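Local coordinates for protein cucumber peeling cupredoxin (Cucumis sativus, PDB 1JER) that binds a copper ion through four residues as a plant cupredoxin of the stellacyanin type and probably serves in electron transfer, at residues M1-H6 / V34-Q39. Numbering follows the deposited sequence.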
ATOM      1  N   MET A   1       6.068  -2.826  17.954  1.00 43.31           N
ATOM      2  CA  MET A   1       6.790  -3.365  16.839  1.00 42.58           C
ATOM      3  C   MET A   1       6.163  -3.059  15.487  1.00 41.78           C
ATOM      4  O   MET A   1       5.117  -3.584  15.110  1.00 41.49           O
ATOM      5  N   GLN A   2       6.854  -2.235  14.702  1.00 41.03           N
ATOM      6  CA  GLN A   2       6.434  -1.925  13.341  1.00 37.31           C
ATOM      7  C   GLN A   2       6.720  -3.170  12.432  1.00 38.15           C
ATOM      8  O   GLN A   2       7.712  -3.844  12.682  1.00 54.34           O
ATOM      9  CB  GLN A   2       7.327  -0.795  12.774  1.00 39.74           C
ATOM     10  CG  GLN A   2       7.262   0.496  13.601  1.00 43.17           C
ATOM     11  CD  GLN A   2       5.827   1.028  13.614  1.00 43.89           C
ATOM     12  OE1 GLN A   2       5.154   0.977  14.639  1.00 47.38           O
ATOM     13  NE2 GLN A   2       5.413   1.511  12.460  1.00 27.27           N
ATOM     14  N   SER A   3       5.885  -3.338  11.448  1.00 27.19           N
ATOM     15  CA  SER A   3       5.980  -4.268  10.357  1.00 22.13           C
ATOM     16  C   SER A   3       7.060  -3.772   9.407  1.00 20.81           C
ATOM     17  O   SER A   3       7.481  -2.624   9.553  1.00 22.17           O
ATOM     18  CB  SER A   3       4.670  -4.486   9.625  1.00 25.67           C
ATOM     19  OG  SER A   3       3.738  -5.189  10.482  1.00 26.15           O
ATOM     20  N   THR A   4       7.505  -4.619   8.490  1.00 19.70           N
ATOM     21  CA  THR A   4       8.617  -4.170   7.623  1.00 17.32           C
ATOM     22  C   THR A   4       8.064  -3.793   6.254  1.00 16.49           C
ATOM     23  O   THR A   4       7.225  -4.492   5.712  1.00 19.69           O
ATOM     24  CB  THR A   4       9.553  -5.417   7.419  1.00 21.11           C
ATOM     25  OG1 THR A   4      10.110  -5.681   8.738  1.00 25.86           O
ATOM     26  CG2 THR A   4      10.757  -5.065   6.577  1.00 19.51           C
ATOM     27  N   VAL A   5       8.685  -2.774   5.646  1.00 17.00           N
ATOM     28  CA  VAL A   5       8.322  -2.526   4.202  1.00 15.15           C
ATOM     29  C   VAL A   5       9.534  -3.029   3.421  1.00 14.17           C
ATOM     30  O   VAL A   5      10.667  -2.535   3.560  1.00 19.65           O
ATOM     31  CB  VAL A   5       8.137  -1.016   3.979  1.00 21.44           C
ATOM     32  CG1 VAL A   5       7.812  -0.763   2.482  1.00 22.34           C
ATOM     33  CG2 VAL A   5       6.992  -0.489   4.852  1.00 19.63           C
ATOM     34  N   HIS A   6       9.352  -4.122   2.689  1.00 15.20           N
ATOM     35  CA  HIS A   6      10.550  -4.695   2.014  1.00 14.99           C
ATOM     36  C   HIS A   6      10.663  -4.002   0.630  1.00 18.01           C
ATOM     37  O   HIS A   6       9.636  -3.831  -0.018  1.00 21.29           O
ATOM     38  CB  HIS A   6      10.289  -6.174   1.762  1.00 13.85           C
ATOM     39  CG  HIS A   6       9.993  -6.943   3.010  1.00 17.76           C
ATOM     40  ND1 HIS A   6      11.023  -7.516   3.757  1.00 20.57           N
ATOM     41  CD2 HIS A   6       8.805  -7.270   3.581  1.00 19.83           C
ATOM     42  CE1 HIS A   6      10.451  -8.172   4.782  1.00 21.64           C
ATOM     43  NE2 HIS A   6       9.132  -8.032   4.706  1.00 20.18           N
ATOM     44  N   VAL A  34       2.686 -11.405   7.838  1.00 17.38           N
ATOM     45  CA  VAL A  34       1.405 -10.703   7.600  1.00 16.56           C
ATOM     46  C   VAL A  34       1.535  -9.317   8.194  1.00 18.09           C
ATOM     47  O   VAL A  34       2.117  -9.159   9.261  1.00 20.84           O
ATOM     48  CB  VAL A  34       0.260 -11.467   8.335  1.00 21.50           C
ATOM     49  CG1 VAL A  34      -0.996 -10.628   8.341  1.00 30.12           C
ATOM     50  CG2 VAL A  34      -0.000 -12.791   7.626  1.00 20.37           C
ATOM     51  N   GLY A  35       1.096  -8.282   7.478  1.00 17.88           N
ATOM     52  CA  GLY A  35       1.310  -6.921   8.014  1.00 18.87           C
ATOM     53  C   GLY A  35       2.447  -6.217   7.309  1.00 22.92           C
ATOM     54  O   GLY A  35       2.526  -4.991   7.242  1.00 20.12           O
ATOM     55  N   ASP A  36       3.406  -6.995   6.773  1.00 20.06           N
ATOM     56  CA  ASP A  36       4.539  -6.288   6.090  1.00 16.06           C
ATOM     57  C   ASP A  36       3.967  -5.826   4.716  1.00 19.01           C
ATOM     58  O   ASP A  36       2.932  -6.243   4.289  1.00 19.00           O
ATOM     59  CB  ASP A  36       5.578  -7.404   5.702  1.00 16.08           C
ATOM     60  CG  ASP A  36       6.415  -7.800   6.892  1.00 20.75           C
ATOM     61  OD1 ASP A  36       6.233  -7.223   7.982  1.00 19.99           O
ATOM     62  OD2 ASP A  36       7.259  -8.721   6.755  1.00 20.62           O
ATOM     63  N   SER A  37       4.817  -4.990   4.068  1.00 17.08           N
ATOM     64  CA  SER A  37       4.385  -4.555   2.712  1.00 19.21           C
ATOM     65  C   SER A  37       5.594  -4.772   1.768  1.00 16.26           C
ATOM     66  O   SER A  37       6.717  -4.914   2.211  1.00 17.05           O
ATOM     67  CB  SER A  37       4.156  -3.000   2.804  1.00 22.03           C
ATOM     68  OG  SER A  37       2.979  -2.756   3.580  1.00 21.79           O
ATOM     69  N   LEU A  38       5.272  -4.756   0.473  1.00 16.59           N
ATOM     70  CA  LEU A  38       6.331  -4.944  -0.553  1.00 14.01           C
ATOM     71  C   LEU A  38       6.268  -3.609  -1.398  1.00 15.52           C
ATOM     72  O   LEU A  38       5.181  -3.283  -1.813  1.00 19.33           O
ATOM     73  CB  LEU A  38       5.844  -6.009  -1.549  1.00 18.17           C
ATOM     74  CG  LEU A  38       5.938  -7.457  -1.152  1.00 23.33           C
ATOM     75  CD1 LEU A  38       5.632  -8.358  -2.343  1.00 20.37           C
ATOM     76  CD2 LEU A  38       7.326  -7.763  -0.568  1.00 23.20           C
ATOM     77  N   GLN A  39       7.420  -2.999  -1.514  1.00 14.27           N
ATOM     78  CA  GLN A  39       7.475  -1.763  -2.322  1.00 14.14           C
ATOM     79  C   GLN A  39       8.190  -2.075  -3.658  1.00 17.42           C
ATOM     80  O   GLN A  39       9.351  -2.500  -3.604  1.00 15.68           O
ATOM     81  CB  GLN A  39       8.260  -0.681  -1.588  1.00 14.39           C
ATOM     82  CG  GLN A  39       8.417   0.571  -2.468  1.00 17.33           C
ATOM     83  CD  GLN A  39       8.775   1.788  -1.652  1.00 27.14           C
ATOM     84  OE1 GLN A  39       8.458   1.847  -0.457  1.00 29.83           O
ATOM     85  NE2 GLN A  39       9.423   2.754  -2.287  1.00 25.42           N
TER
HETATM   86  O   HOH W   1       4.241  -7.807  10.211  1.00 29.66           O
HETATM   87  O   HOH W   2       8.050  -7.979  10.055  1.00 66.97           O
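Asp36 and His6 meet side chain to side chain beside the parallel pairing of Val5 with Ser37, a worked example of one carboxylate serving several donors. NE2 of His6 donates a hydrogen bond to OD2 of Asp36 at 2.9 Å; the oxygen lies near the ring plane, the ring and carboxylate planes are 63° apart, and the N-H reaches OD2 from above the carboxylate plane. OD2 is also hydrogen-bonded by Arg33 N. OD1 of Asp36 accepts the backbone N-H of Thr4 at 2.9 Å, nearly straight at 173°, again from above the plane. Two waters also donate to OD1, and one of them bridges to Ser3 OG and Val34 O. A chi1 of -79° sets Asp36 CG beside its own backbone N and anti to its carbonyl carbon, on the side where Thr4 N and the His6 ring lie, while CG2 of Thr4 covers one face of the imidazole, offset toward the rim.

Beyond this shell, regular parallel pairing takes over: Ser37 N bonds to Thr4 O, His6 N to Ser37 O, and Gln39 N to His6 O. Phe32 meets the His6 ring edge-to-face. An alanine at Asp36 would probably leave His6 NE2 and Thr4 N without their acceptor and the imidazole freer to turn. Away from the copper site, the carboxylate thus joins segment 1-6 to segment 34-39, and its charge would probably favour a protonated imidazole.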